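Local coordinates for 6-phospho-beta-d glycosidase (Streptococcus pyogenes, PDB 5FOO), which probably hydrolyses 6-phosphorylated beta-glucosides as a glycoside hydrolase of family 1, and binds the inhibitor 6-phosphocyclophellitol in its active-site pocket, at residues A[166-171]-A[177-182]. The protein carries 1 engineered substitution. Numbering follows the deposited sequence.
Sequences PMVVVE and QFHYPA
The F178 ring meets V168 at its edge: CG1 of V168 lies near the ring plane, 3.7 Å from CE1 of F178. E171 lies oblique to the same ring, its C 4.2 Å from CE2 of F178. With CG between the backbone N and the carbonyl carbon (chi1 64°), the far end of the F178 ring comes nearer the helix than its first bond suggests. O of V168 and CA of V169 lie oblique to the H179 ring, the oxygen 3.7 Å from CE1 of H179. CG1 of V168 is 3.9 Å from that same CE1 of H179. One methyl of V168 thus serves both rings, and the valine crosses each at about a right angle. No hydrogen bond joins the two segments, but backbone hydrogen bonds of F178 and H179 with G172, on the same helix, tie the loop to it. OE2 of E171 is hydrogen-bonded to NE1 of W247. H179 also meets the rings of F120 and F31. Helix 166-174 follows the fourth strand of the (beta/alpha)8 TIM barrel, directly behind pocket residues N164 and E165, which with P166 form the Asn-Glu-Pro sequence familiar from family 1; V170 packs on helix 186-208, M167 and E171 on helix 235-258.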
# COMPACT_ATOMS: atom_id res chain seq x y z
N PRO A 166 -3.82 -5.16 2.13
CA PRO A 166 -4.29 -6.46 1.91
C PRO A 166 -5.74 -6.55 1.45
O PRO A 166 -6.05 -7.46 0.65
CB PRO A 166 -4.02 -7.16 3.22
CG PRO A 166 -4.08 -6.11 4.23
CD PRO A 166 -3.38 -4.98 3.52
N MET A 167 -6.60 -5.60 1.83
CA MET A 167 -8.01 -5.65 1.30
C MET A 167 -8.08 -5.37 -0.20
O MET A 167 -9.01 -5.76 -0.85
CB MET A 167 -8.95 -4.68 2.06
CG MET A 167 -10.46 -4.79 1.63
SD MET A 167 -11.03 -6.48 1.84
CE MET A 167 -11.49 -6.43 3.54
N VAL A 168 -7.12 -4.62 -0.74
CA VAL A 168 -6.99 -4.40 -2.18
C VAL A 168 -6.63 -5.73 -2.91
O VAL A 168 -7.10 -5.97 -3.99
CB VAL A 168 -6.00 -3.27 -2.54
CG1 VAL A 168 -5.82 -3.16 -4.03
CG2 VAL A 168 -6.49 -1.92 -1.97
N VAL A 169 -5.81 -6.57 -2.32
CA VAL A 169 -5.56 -7.90 -2.87
C VAL A 169 -6.85 -8.78 -2.86
O VAL A 169 -7.12 -9.49 -3.84
CB VAL A 169 -4.47 -8.61 -2.05
CG1 VAL A 169 -4.33 -10.07 -2.45
CG2 VAL A 169 -3.13 -7.93 -2.28
N VAL A 170 -7.56 -8.77 -1.74
CA VAL A 170 -8.77 -9.50 -1.59
C VAL A 170 -9.76 -9.05 -2.69
O VAL A 170 -10.32 -9.88 -3.36
CB VAL A 170 -9.41 -9.18 -0.27
CG1 VAL A 170 -10.86 -9.71 -0.19
CG2 VAL A 170 -8.60 -9.73 0.89
N GLU A 171 -9.95 -7.73 -2.84
CA GLU A 171 -10.88 -7.18 -3.79
C GLU A 171 -10.44 -7.37 -5.21
O GLU A 171 -11.21 -7.95 -6.02
CB GLU A 171 -11.25 -5.71 -3.47
CG GLU A 171 -12.16 -5.74 -2.23
CD GLU A 171 -12.76 -4.39 -1.76
OE1 GLU A 171 -12.26 -3.35 -2.32
OE2 GLU A 171 -13.71 -4.41 -0.84
N GLN A 177 -12.17 -7.86 -10.03
CA GLN A 177 -11.47 -8.13 -11.29
C GLN A 177 -10.35 -7.20 -11.73
O GLN A 177 -10.21 -6.94 -12.89
CB GLN A 177 -12.50 -8.37 -12.41
CG GLN A 177 -13.56 -9.38 -12.01
CD GLN A 177 -14.58 -9.61 -13.13
OE1 GLN A 177 -15.70 -9.16 -13.05
NE2 GLN A 177 -14.17 -10.32 -14.15
N PHE A 178 -9.49 -6.75 -10.82
CA PHE A 178 -8.37 -5.87 -11.23
C PHE A 178 -6.98 -6.35 -10.85
O PHE A 178 -5.99 -5.74 -11.23
CB PHE A 178 -8.65 -4.41 -10.82
CG PHE A 178 -8.74 -4.16 -9.33
CD1 PHE A 178 -7.57 -3.91 -8.56
CD2 PHE A 178 -9.98 -4.11 -8.68
CE1 PHE A 178 -7.68 -3.63 -7.20
CE2 PHE A 178 -10.09 -3.80 -7.31
CZ PHE A 178 -8.93 -3.60 -6.58
N HIS A 179 -6.91 -7.43 -10.12
CA HIS A 179 -5.70 -8.26 -10.09
C HIS A 179 -6.04 -9.64 -10.61
O HIS A 179 -7.16 -10.16 -10.41
CB HIS A 179 -5.22 -8.48 -8.62
CG HIS A 179 -4.81 -7.22 -7.93
ND1 HIS A 179 -4.47 -7.18 -6.59
CD2 HIS A 179 -4.66 -5.96 -8.40
CE1 HIS A 179 -4.15 -5.93 -6.26
NE2 HIS A 179 -4.27 -5.16 -7.32
N TYR A 180 -5.03 -10.26 -11.17
CA TYR A 180 -5.05 -11.67 -11.46
C TYR A 180 -5.24 -12.62 -10.26
O TYR A 180 -4.68 -12.31 -9.20
CB TYR A 180 -3.73 -12.08 -12.19
CG TYR A 180 -3.81 -13.49 -12.79
CD1 TYR A 180 -3.48 -14.60 -12.04
CD2 TYR A 180 -4.33 -13.71 -14.10
CE1 TYR A 180 -3.61 -15.90 -12.57
CE2 TYR A 180 -4.44 -15.00 -14.65
CZ TYR A 180 -4.10 -16.08 -13.87
OH TYR A 180 -4.22 -17.34 -14.36
N PRO A 181 -6.33 -13.43 -10.29
CA PRO A 181 -6.76 -14.32 -11.35
C PRO A 181 -8.05 -13.64 -11.81
O PRO A 181 -8.70 -14.15 -12.68
CB PRO A 181 -7.06 -15.67 -10.69
CG PRO A 181 -7.35 -15.34 -9.27
CD PRO A 181 -6.48 -14.11 -8.98
N ALA A 182 -8.39 -12.49 -11.22
CA ALA A 182 -9.55 -11.69 -11.56
C ALA A 182 -10.84 -12.50 -11.62
O ALA A 182 -11.57 -12.37 -12.56
CB ALA A 182 -9.32 -11.02 -12.91